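Local coordinates for nisin immunity protein (Lactococcus lactis subsp. lactis, PDB 5XHB) that takes part in the producer's immunity against nisin supplied from outside the cell, as a membrane-associated lipoprotein crystallised here in its lipid-free form, at residues A[137-146]-A[215-225]; A[122-132]-A[158-169]. One frame throughout, in Å; residues are numbered along the deposited sequence.

Contact 1: A[137-146]-A[215-225]; sequences NIYSISDTTV and INDDFKLATKV
Tyr139 and Lys224 form a non-hydrogen-bonded antiparallel pair whose side chains cross at about a right angle. The lysine chain, bent at chi2 (63°), lays CD over one face of the phenol ring, and Lys224 CB lies 3.6 Å from Tyr139 CE2. On the opposite sheet face, one water joins Ser140 O to Thr223 OG1. Back on the Tyr139 face, Ile141 CG2 meets Ile215 CG1 at 3.9 Å, the two side chains tip to tip.

A beta bulge, a register shift of two between Ile141 and Thr145, is fastened by Ser142. Its chi1 of 70° sets OG between the backbone N and carbonyl carbon, where Ser142 OG donates to Leu221 O at 2.7 Å while accepting from Thr144 N in an ST turn. Leu221 O also accepts from Ser142 N, at 2.9 Å. At the bulge, Lys220 NZ bridges Asp218 OD2 on its syn lone pair (2.9 Å) and, more distantly, Asp143 OD1 (3.5 Å), a charge network at the turn end.

Strand 137-145 lies between 218-224 and 131-134; strand 210-215 flanks 218-224 on its other side. Tyr139 OH bonds to Thr208 O, its ring meets Phe211, and Ile141 packs on Trp194.

Contact 2: A[122-132]-A[158-169]; sequences FVIDKNDSRKI and LAEVRVFDSVSG
Ile124 and Arg162 approach from opposite directions, the methyl of one against the flat end of the other: Ile124 CD1 stands 3.9 Å above the guanidinium plane, over its centre. The edge of that group is used for polar contacts. Arg162 NH1 donates to Glu160 OE1 at 2.9 Å, and the acceptor is in the guanidinium plane; NH1 also reaches Val161 O. NH2 and NE donate to two waters, which carry the link across to Ile124 O and Asp125 O. A bend at chi2 (-68°) turns the arginine back along its own strand, and Ile124 CD1 also touches Glu160 CB. Farther along, Leu158 CD1 meets Ile124 CG1 and Ile132 CD1.

At the other end, Phe164 packs against the 128-131 type I turn. Ser129 CB approaches its ring obliquely, 3.5 Å from Phe164 CD2, and Arg130 CG comes near Phe164 CE1. The Arg130 guanidinium, inclined 50° to that ring, has Gly169 CA and Ser168 C over one face. It grips Asp128 side-on, NE to OD1 at 2.7 Å on the syn lone pair and NH2 to OD2 at 2.8 Å; Arg130 N meets OD1 from above the carboxylate plane, closing an Asx turn. The direct backbone tie is Ser129 N to Gly169 O, 2.9 Å and nearly straight at 178°, whereas Arg130 NH1 to Val167 O is weak. From strand 191-202, Trp194 meets Phe164 edge-to-face and Tyr196 OH hydrogen-bonds to Ser129 O.

Each arginine is thus paired with an acid of its own segment, and its charge is probably largely balanced there. No salt bridge joins the two segments: one straight backbone bond, the weak Arg130 bond, water bridges, apolar contacts and packing on the flat guanidinium faces do so.

Overall arrangement
Contacts 1 and 2 belong to one seven-stranded antiparallel sheet, within the range of the Spa1 C-terminal family, and their centres are 12 Å apart. Strands 131-134 and 137-145 are sheet neighbours, joined by probable hydrogen bonds from Tyr139 N to Ile132 O (2.7 Å) and from Ile141 N to Arg130 O (3.0 Å); Ile138 CG2 also packs on Lys131 CD, 3.6 Å away. Contact 1 pairs adjacent strands inside the sheet. Contact 2 instead brings together segments that include its two outermost strands, 123-124 and 151-165, and the loops beside them, consistent with a strongly curved sheet whose edges approach without strand pairing between them. The four segments alternate along the chain.

Contact 1: A[137-146]-A[215-225]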
loop_
_atom_site.group_PDB
_atom_site.type_symbol
_atom_site.label_atom_id
_atom_site.label_comp_id
_atom_site.label_asym_id
_atom_site.label_seq_id
_atom_site.Cartn_x
_atom_site.Cartn_y
_atom_site.Cartn_z
ATOM N N ASN A 137 -9.382 3.157 2.146
ATOM C CA ASN A 137 -9.619 4.161 1.121
ATOM C C ASN A 137 -10.508 3.601 0.004
ATOM O O ASN A 137 -10.673 2.390 -0.125
ATOM C CB ASN A 137 -8.295 4.649 0.516
ATOM C CG ASN A 137 -7.341 5.198 1.555
ATOM O OD1 ASN A 137 -7.731 5.968 2.428
ATOM N ND2 ASN A 137 -6.073 4.799 1.461
ATOM N N ILE A 138 -11.059 4.495 -0.804
ATOM C CA ILE A 138 -11.904 4.107 -1.929
ATOM C C ILE A 138 -11.216 4.565 -3.195
ATOM O O ILE A 138 -10.677 5.668 -3.239
ATOM C CB ILE A 138 -13.320 4.722 -1.819
ATOM C CG1 ILE A 138 -13.950 4.313 -0.487
ATOM C CG2 ILE A 138 -14.203 4.283 -2.988
ATOM C CD1 ILE A 138 -15.466 4.361 -0.473
ATOM N N TYR A 139 -11.210 3.704 -4.208
ATOM C CA TYR A 139 -10.493 3.949 -5.449
ATOM C C TYR A 139 -11.449 3.894 -6.607
ATOM O O TYR A 139 -12.252 2.981 -6.699
ATOM C CB TYR A 139 -9.373 2.913 -5.646
ATOM C CG TYR A 139 -8.295 3.102 -4.613
ATOM C CD1 TYR A 139 -8.446 2.587 -3.336
ATOM C CD2 TYR A 139 -7.139 3.828 -4.912
ATOM C CE1 TYR A 139 -7.482 2.786 -2.369
ATOM C CE2 TYR A 139 -6.159 4.032 -3.953
ATOM C CZ TYR A 139 -6.339 3.508 -2.683
ATOM O OH TYR A 139 -5.390 3.716 -1.707
ATOM N N SER A 140 -11.352 4.867 -7.498
ATOM C CA SER A 140 -12.189 4.886 -8.683
ATOM C C SER A 140 -11.469 4.238 -9.862
ATOM O O SER A 140 -10.351 4.632 -10.182
ATOM C CB SER A 140 -12.575 6.324 -9.027
ATOM O OG SER A 140 -13.288 6.340 -10.245
ATOM N N ILE A 141 -12.110 3.243 -10.482
ATOM C CA ILE A 141 -11.581 2.569 -11.669
ATOM C C ILE A 141 -11.899 3.398 -12.892
ATOM O O ILE A 141 -13.061 3.545 -13.264
ATOM C CB ILE A 141 -12.179 1.156 -11.833
ATOM C CG1 ILE A 141 -11.905 0.314 -10.583
ATOM C CG2 ILE A 141 -11.629 0.463 -13.084
ATOM C CD1 ILE A 141 -12.733 -0.986 -10.547
ATOM N N SER A 142 -10.866 3.958 -13.511
ATOM C CA SER A 142 -11.048 4.873 -14.629
ATOM C C SER A 142 -11.169 4.133 -15.959
ATOM O O SER A 142 -11.095 2.901 -16.010
ATOM C CB SER A 142 -9.873 5.848 -14.699
ATOM O OG SER A 142 -8.709 5.146 -15.110
ATOM N N ASP A 143 -11.329 4.891 -17.040
ATOM C CA ASP A 143 -11.263 4.322 -18.380
ATOM C C ASP A 143 -9.887 4.593 -19.006
ATOM O O ASP A 143 -9.749 4.644 -20.223
ATOM C CB ASP A 143 -12.376 4.887 -19.268
ATOM C CG ASP A 143 -12.643 4.019 -20.500
ATOM O OD1 ASP A 143 -12.325 2.810 -20.464
ATOM O OD2 ASP A 143 -13.167 4.541 -21.510
ATOM N N THR A 144 -8.873 4.764 -18.159
ATOM C CA THR A 144 -7.492 4.941 -18.612
ATOM C C THR A 144 -6.737 3.627 -18.551
ATOM O O THR A 144 -6.712 2.979 -17.507
ATOM C CB THR A 144 -6.753 5.979 -17.754
ATOM O OG1 THR A 144 -7.394 7.254 -17.900
ATOM C CG2 THR A 144 -5.277 6.071 -18.155
ATOM N N THR A 145 -6.132 3.244 -19.670
ATOM C CA THR A 145 -5.374 1.999 -19.777
ATOM C C THR A 145 -4.045 2.122 -19.063
ATOM O O THR A 145 -3.436 3.183 -19.066
ATOM C CB THR A 145 -5.101 1.615 -21.251
ATOM O OG1 THR A 145 -6.324 1.651 -21.993
ATOM C CG2 THR A 145 -4.511 0.210 -21.349
ATOM N N VAL A 146 -3.631 1.042 -18.415
ATOM C CA VAL A 146 -2.296 0.920 -17.844
ATOM C C VAL A 146 -1.464 0.066 -18.780
ATOM O O VAL A 146 -1.761 -1.113 -18.950
ATOM C CB VAL A 146 -2.323 0.267 -16.446
ATOM C CG1 VAL A 146 -0.899 0.174 -15.868
ATOM C CG2 VAL A 146 -3.209 1.056 -15.530
ATOM N N ILE A 215 -10.082 -5.101 -16.097
ATOM C CA ILE A 215 -11.517 -5.020 -16.352
ATOM C C ILE A 215 -11.749 -5.546 -17.753
ATOM O O ILE A 215 -11.250 -4.963 -18.714
ATOM C CB ILE A 215 -12.072 -3.590 -16.266
ATOM C CG1 ILE A 215 -11.805 -2.957 -14.889
ATOM C CG2 ILE A 215 -13.562 -3.583 -16.588
ATOM C CD1 ILE A 215 -12.449 -3.679 -13.749
ATOM N N ASN A 216 -12.508 -6.627 -17.870
ATOM C CA ASN A 216 -12.686 -7.288 -19.164
ATOM C C ASN A 216 -11.316 -7.590 -19.778
ATOM O O ASN A 216 -10.538 -8.334 -19.180
ATOM C CB ASN A 216 -13.587 -6.431 -20.052
ATOM C CG ASN A 216 -14.956 -6.228 -19.417
ATOM O OD1 ASN A 216 -15.359 -7.025 -18.570
ATOM N ND2 ASN A 216 -15.651 -5.150 -19.781
ATOM N N ASP A 217 -10.979 -7.000 -20.919
ATOM C CA ASP A 217 -9.726 -7.372 -21.559
ATOM C C ASP A 217 -8.604 -6.341 -21.463
ATOM O O ASP A 217 -7.681 -6.372 -22.279
ATOM C CB ASP A 217 -9.965 -7.687 -23.036
ATOM C CG ASP A 217 -10.833 -8.909 -23.225
ATOM O OD1 ASP A 217 -10.367 -10.017 -22.898
ATOM O OD2 ASP A 217 -11.978 -8.760 -23.678
ATOM N N ASP A 218 -8.652 -5.426 -20.504
ATOM C CA ASP A 218 -7.430 -4.654 -20.276
ATOM C C ASP A 218 -7.334 -4.033 -18.905
ATOM O O ASP A 218 -8.318 -3.899 -18.170
ATOM C CB ASP A 218 -7.225 -3.572 -21.353
ATOM C CG ASP A 218 -8.084 -2.373 -21.150
ATOM O OD1 ASP A 218 -9.284 -2.575 -20.869
ATOM O OD2 ASP A 218 -7.553 -1.230 -21.274
ATOM N N PHE A 219 -6.106 -3.658 -18.567
ATOM C CA PHE A 219 -5.826 -3.115 -17.254
ATOM C C PHE A 219 -6.185 -1.642 -17.216
ATOM O O PHE A 219 -5.751 -0.867 -18.075
ATOM C CB PHE A 219 -4.363 -3.337 -16.898
ATOM C CG PHE A 219 -4.076 -4.735 -16.433
ATOM C CD1 PHE A 219 -4.333 -5.100 -15.115
ATOM C CD2 PHE A 219 -3.566 -5.681 -17.308
ATOM C CE1 PHE A 219 -4.071 -6.394 -14.681
ATOM C CE2 PHE A 219 -3.308 -6.978 -16.882
ATOM C CZ PHE A 219 -3.567 -7.332 -15.565
ATOM N N LYS A 220 -6.993 -1.266 -16.223
ATOM C CA LYS A 220 -7.413 0.122 -16.041
ATOM C C LYS A 220 -6.788 0.735 -14.789
ATOM O O LYS A 220 -6.589 0.051 -13.791
ATOM C CB LYS A 220 -8.939 0.206 -15.923
ATOM C CG LYS A 220 -9.694 -0.354 -17.123
ATOM C CD LYS A 220 -9.323 0.387 -18.409
ATOM C CE LYS A 220 -10.367 0.117 -19.516
ATOM N NZ LYS A 220 -9.864 0.396 -20.894
ATOM N N LEU A 221 -6.551 2.042 -14.835
ATOM C CA LEU A 221 -5.980 2.777 -13.716
ATOM C C LEU A 221 -7.015 3.073 -12.648
ATOM O O LEU A 221 -8.081 3.628 -12.945
ATOM C CB LEU A 221 -5.364 4.085 -14.232
ATOM C CG LEU A 221 -5.034 5.133 -13.169
ATOM C CD1 LEU A 221 -3.940 4.603 -12.276
ATOM C CD2 LEU A 221 -4.629 6.462 -13.823
ATOM N N ALA A 222 -6.703 2.694 -11.410
ATOM C CA ALA A 222 -7.536 2.986 -10.252
ATOM C C ALA A 222 -6.822 3.993 -9.363
ATOM O O ALA A 222 -5.674 3.770 -8.977
ATOM C CB ALA A 222 -7.844 1.717 -9.461
ATOM N N THR A 223 -7.497 5.089 -9.021
ATOM C CA THR A 223 -6.871 6.118 -8.191
ATOM C C THR A 223 -7.743 6.515 -7.005
ATOM O O THR A 223 -8.959 6.379 -7.057
ATOM C CB THR A 223 -6.542 7.370 -9.020
ATOM O OG1 THR A 223 -7.732 7.842 -9.650
ATOM C CG2 THR A 223 -5.523 7.045 -10.095
ATOM N N LYS A 224 -7.115 7.009 -5.939
ATOM C CA LYS A 224 -7.818 7.285 -4.695
ATOM C C LYS A 224 -8.795 8.434 -4.884
ATOM O O LYS A 224 -8.441 9.473 -5.435
ATOM C CB LYS A 224 -6.829 7.591 -3.565
ATOM C CG LYS A 224 -7.469 8.225 -2.321
ATOM C CD LYS A 224 -8.494 7.301 -1.637
ATOM C CE LYS A 224 -9.629 8.103 -0.932
ATOM N NZ LYS A 224 -10.634 7.295 -0.140
ATOM N N VAL A 225 -10.042 8.230 -4.467
ATOM C CA VAL A 225 -11.058 9.275 -4.599
ATOM C C VAL A 225 -11.235 10.024 -3.283
ATOM O O VAL A 225 -12.134 9.717 -2.501
ATOM C CB VAL A 225 -12.429 8.714 -5.054
ATOM C CG1 VAL A 225 -12.863 9.365 -6.362
ATOM C CG2 VAL A 225 -12.378 7.206 -5.215
HETATM O O HOH W 1 -9.557 6.994 -11.306
#

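Contact 2: A[122-132]-A[158-169]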
loop_
_atom_site.group_PDB
_atom_site.type_symbol
_atom_site.label_atom_id
_atom_site.label_comp_id
_atom_site.label_asym_id
_atom_site.label_seq_id
_atom_site.Cartn_x
_atom_site.Cartn_y
_atom_site.Cartn_z
ATOM N N PHE A 122 -8.068 -6.093 -1.364
ATOM C CA PHE A 122 -8.837 -5.400 -2.386
ATOM C C PHE A 122 -10.245 -5.984 -2.451
ATOM O O PHE A 122 -10.412 -7.188 -2.586
ATOM C CB PHE A 122 -8.144 -5.511 -3.751
ATOM C CG PHE A 122 -6.761 -4.910 -3.782
ATOM C CD1 PHE A 122 -6.585 -3.561 -4.004
ATOM C CD2 PHE A 122 -5.642 -5.698 -3.587
ATOM C CE1 PHE A 122 -5.309 -2.995 -4.029
ATOM C CE2 PHE A 122 -4.376 -5.142 -3.610
ATOM C CZ PHE A 122 -4.209 -3.793 -3.831
ATOM N N VAL A 123 -11.248 -5.121 -2.354
ATOM C CA VAL A 123 -12.640 -5.552 -2.363
ATOM C C VAL A 123 -13.425 -4.621 -3.268
ATOM O O VAL A 123 -13.290 -3.404 -3.167
ATOM C CB VAL A 123 -13.251 -5.535 -0.920
ATOM C CG1 VAL A 123 -14.765 -5.742 -0.946
ATOM C CG2 VAL A 123 -12.578 -6.583 -0.036
ATOM N N ILE A 124 -14.237 -5.179 -4.155
ATOM C CA ILE A 124 -15.081 -4.342 -4.997
ATOM C C ILE A 124 -16.075 -3.653 -4.085
ATOM O O ILE A 124 -16.657 -4.299 -3.223
ATOM C CB ILE A 124 -15.820 -5.154 -6.075
ATOM C CG1 ILE A 124 -14.811 -5.816 -7.025
ATOM C CG2 ILE A 124 -16.747 -4.248 -6.874
ATOM C CD1 ILE A 124 -15.422 -6.935 -7.850
ATOM N N ASP A 125 -16.234 -2.344 -4.247
ATOM C CA ASP A 125 -17.095 -1.568 -3.360
ATOM C C ASP A 125 -18.541 -2.046 -3.463
ATOM O O ASP A 125 -19.062 -2.229 -4.556
ATOM C CB ASP A 125 -16.997 -0.081 -3.692
ATOM C CG ASP A 125 -17.734 0.787 -2.684
ATOM O OD1 ASP A 125 -17.134 1.147 -1.642
ATOM O OD2 ASP A 125 -18.910 1.108 -2.937
ATOM N N LYS A 126 -19.183 -2.240 -2.319
ATOM C CA LYS A 126 -20.537 -2.796 -2.285
ATOM C C LYS A 126 -21.565 -1.844 -2.880
ATOM O O LYS A 126 -22.589 -2.272 -3.394
ATOM C CB LYS A 126 -20.932 -3.137 -0.843
ATOM C CG LYS A 126 -22.245 -3.900 -0.719
ATOM C CD LYS A 126 -22.643 -4.105 0.744
ATOM C CE LYS A 126 -22.916 -2.782 1.458
ATOM N NZ LYS A 126 -23.439 -2.981 2.849
ATOM N N ASN A 127 -21.293 -0.546 -2.811
ATOM C CA ASN A 127 -22.281 0.442 -3.236
ATOM C C ASN A 127 -22.100 0.921 -4.669
ATOM O O ASN A 127 -23.076 1.270 -5.336
ATOM C CB ASN A 127 -22.252 1.633 -2.285
ATOM C CG ASN A 127 -22.544 1.228 -0.852
ATOM O OD1 ASN A 127 -21.754 1.486 0.052
ATOM N ND2 ASN A 127 -23.675 0.569 -0.646
ATOM N N ASP A 128 -20.858 0.931 -5.144
ATOM C CA ASP A 128 -20.559 1.370 -6.504
ATOM C C ASP A 128 -19.555 0.398 -7.113
ATOM O O ASP A 128 -18.406 0.344 -6.692
ATOM C CB ASP A 128 -20.003 2.801 -6.506
ATOM C CG ASP A 128 -19.785 3.358 -7.904
ATOM O OD1 ASP A 128 -19.874 2.616 -8.897
ATOM O OD2 ASP A 128 -19.489 4.564 -8.014
ATOM N N SER A 129 -19.994 -0.371 -8.101
ATOM C CA SER A 129 -19.145 -1.405 -8.688
ATOM C C SER A 129 -17.943 -0.839 -9.449
ATOM O O SER A 129 -17.033 -1.583 -9.813
ATOM C CB SER A 129 -19.972 -2.292 -9.622
ATOM O OG SER A 129 -20.964 -2.979 -8.884
ATOM N N ARG A 130 -17.943 0.462 -9.710
ATOM C CA ARG A 130 -16.840 1.070 -10.445
ATOM C C ARG A 130 -15.753 1.514 -9.482
ATOM O O ARG A 130 -14.809 2.190 -9.873
ATOM C CB ARG A 130 -17.325 2.255 -11.285
ATOM C CG ARG A 130 -18.450 1.880 -12.272
ATOM C CD ARG A 130 -19.339 3.080 -12.605
ATOM N NE ARG A 130 -19.851 3.743 -11.400
ATOM C CZ ARG A 130 -20.572 4.859 -11.406
ATOM N NH1 ARG A 130 -20.883 5.444 -12.558
ATOM N NH2 ARG A 130 -20.988 5.393 -10.266
ATOM N N LYS A 131 -15.887 1.112 -8.220
ATOM C CA LYS A 131 -14.927 1.490 -7.190
ATOM C C LYS A 131 -14.393 0.284 -6.443
ATOM O O LYS A 131 -15.062 -0.744 -6.336
ATOM C CB LYS A 131 -15.568 2.470 -6.195
ATOM C CG LYS A 131 -15.788 3.859 -6.788
ATOM C CD LYS A 131 -16.426 4.821 -5.781
ATOM C CE LYS A 131 -16.560 6.220 -6.386
ATOM N NZ LYS A 131 -17.173 7.196 -5.419
ATOM N N ILE A 132 -13.176 0.424 -5.930
ATOM C CA ILE A 132 -12.535 -0.621 -5.160
ATOM C C ILE A 132 -12.114 -0.072 -3.810
ATOM O O ILE A 132 -11.589 1.042 -3.729
ATOM C CB ILE A 132 -11.314 -1.192 -5.908
ATOM C CG1 ILE A 132 -11.809 -2.025 -7.088
ATOM C CG2 ILE A 132 -10.457 -2.059 -4.983
ATOM C CD1 ILE A 132 -10.721 -2.667 -7.849
ATOM N N LEU A 158 -9.182 -10.896 -8.515
ATOM C CA LEU A 158 -10.555 -10.782 -8.062
ATOM C C LEU A 158 -11.374 -11.944 -8.630
ATOM O O LEU A 158 -12.006 -12.689 -7.870
ATOM C CB LEU A 158 -11.144 -9.429 -8.480
ATOM C CG LEU A 158 -10.551 -8.228 -7.722
ATOM C CD1 LEU A 158 -10.962 -6.886 -8.343
ATOM C CD2 LEU A 158 -10.993 -8.275 -6.269
ATOM N N ALA A 159 -11.332 -12.108 -9.954
ATOM C CA ALA A 159 -12.134 -13.111 -10.649
ATOM C C ALA A 159 -13.605 -13.001 -10.226
ATOM O O ALA A 159 -14.211 -13.953 -9.727
ATOM C CB ALA A 159 -11.585 -14.525 -10.395
ATOM N N GLU A 160 -14.150 -11.809 -10.421
ATOM C CA GLU A 160 -15.501 -11.480 -10.005
ATOM C C GLU A 160 -16.233 -10.916 -11.177
ATOM O O GLU A 160 -15.627 -10.536 -12.173
ATOM C CB GLU A 160 -15.519 -10.449 -8.864
ATOM C CG GLU A 160 -15.056 -10.974 -7.534
ATOM C CD GLU A 160 -16.137 -11.759 -6.851
ATOM O OE1 GLU A 160 -17.324 -11.420 -7.060
ATOM O OE2 GLU A 160 -15.807 -12.704 -6.106
ATOM N N VAL A 161 -17.551 -10.862 -11.040
ATOM C CA VAL A 161 -18.416 -10.271 -12.033
ATOM C C VAL A 161 -19.344 -9.295 -11.331
ATOM O O VAL A 161 -19.843 -9.586 -10.236
ATOM C CB VAL A 161 -19.265 -11.328 -12.762
ATOM C CG1 VAL A 161 -20.232 -10.642 -13.710
ATOM C CG2 VAL A 161 -18.374 -12.340 -13.503
ATOM N N ARG A 162 -19.569 -8.140 -11.945
ATOM C CA ARG A 162 -20.644 -7.253 -11.511
ATOM C C ARG A 162 -21.425 -6.844 -12.745
ATOM O O ARG A 162 -20.851 -6.488 -13.766
ATOM C CB ARG A 162 -20.124 -6.001 -10.773
ATOM C CG ARG A 162 -19.399 -6.262 -9.456
ATOM C CD ARG A 162 -20.359 -6.789 -8.378
ATOM N NE ARG A 162 -19.689 -7.002 -7.096
ATOM C CZ ARG A 162 -19.028 -8.111 -6.772
ATOM N NH1 ARG A 162 -18.935 -9.115 -7.641
ATOM N NH2 ARG A 162 -18.450 -8.215 -5.582
ATOM N N VAL A 163 -22.742 -6.896 -12.628
ATOM C CA VAL A 163 -23.640 -6.318 -13.603
ATOM C C VAL A 163 -24.303 -5.164 -12.880
ATOM O O VAL A 163 -24.902 -5.360 -11.817
ATOM C CB VAL A 163 -24.698 -7.326 -14.088
ATOM C CG1 VAL A 163 -25.715 -6.637 -14.996
ATOM C CG2 VAL A 163 -24.027 -8.511 -14.790
ATOM N N PHE A 164 -24.191 -3.960 -13.423
ATOM C CA PHE A 164 -24.603 -2.802 -12.646
ATOM C C PHE A 164 -25.270 -1.774 -13.521
ATOM O O PHE A 164 -25.119 -1.794 -14.731
ATOM C CB PHE A 164 -23.416 -2.173 -11.889
ATOM C CG PHE A 164 -22.226 -1.832 -12.760
ATOM C CD1 PHE A 164 -22.154 -0.619 -13.422
ATOM C CD2 PHE A 164 -21.170 -2.730 -12.890
ATOM C CE1 PHE A 164 -21.044 -0.294 -14.214
ATOM C CE2 PHE A 164 -20.063 -2.425 -13.690
ATOM C CZ PHE A 164 -20.001 -1.209 -14.350
ATOM N N ASP A 165 -26.051 -0.903 -12.891
ATOM C CA ASP A 165 -26.652 0.221 -13.589
ATOM C C ASP A 165 -25.555 1.070 -14.192
ATOM O O ASP A 165 -24.662 1.515 -13.482
ATOM C CB ASP A 165 -27.501 1.060 -12.631
ATOM C CG ASP A 165 -28.314 2.110 -13.352
ATOM O OD1 ASP A 165 -27.701 3.033 -13.935
ATOM O OD2 ASP A 165 -29.561 2.007 -13.336
ATOM N N SER A 166 -25.626 1.314 -15.494
ATOM C CA SER A 166 -24.544 2.015 -16.188
ATOM C C SER A 166 -24.289 3.423 -15.664
ATOM O O SER A 166 -23.166 3.915 -15.719
ATOM C CB SER A 166 -24.838 2.081 -17.682
ATOM O OG SER A 166 -24.946 0.783 -18.225
ATOM N N VAL A 167 -25.331 4.072 -15.157
ATOM C CA VAL A 167 -25.199 5.440 -14.682
ATOM C C VAL A 167 -24.839 5.521 -13.197
ATOM O O VAL A 167 -23.937 6.259 -12.823
ATOM C CB VAL A 167 -26.493 6.245 -14.928
ATOM C CG1 VAL A 167 -26.399 7.642 -14.284
ATOM C CG2 VAL A 167 -26.772 6.354 -16.412
ATOM N N SER A 168 -25.520 4.748 -12.355
ATOM C CA SER A 168 -25.334 4.859 -10.909
ATOM C C SER A 168 -24.264 3.945 -10.313
ATOM O O SER A 168 -23.811 4.173 -9.188
ATOM C CB SER A 168 -26.645 4.577 -10.187
ATOM O OG SER A 168 -26.997 3.194 -10.260
ATOM N N GLY A 169 -23.908 2.881 -11.032
ATOM C CA GLY A 169 -22.937 1.930 -10.523
ATOM C C GLY A 169 -23.473 0.885 -9.560
ATOM O O GLY A 169 -22.714 0.050 -9.070
HETATM O O HOH W 2 -18.742 -5.913 -3.673
HETATM O O HOH W 3 -20.362 -4.021 -6.309
HETATM O O HOH W 4 -22.783 -1.850 -6.530
HETATM O O HOH W 5 -23.394 3.663 -6.557
HETATM O O HOH W 6 -22.998 7.940 -10.736
#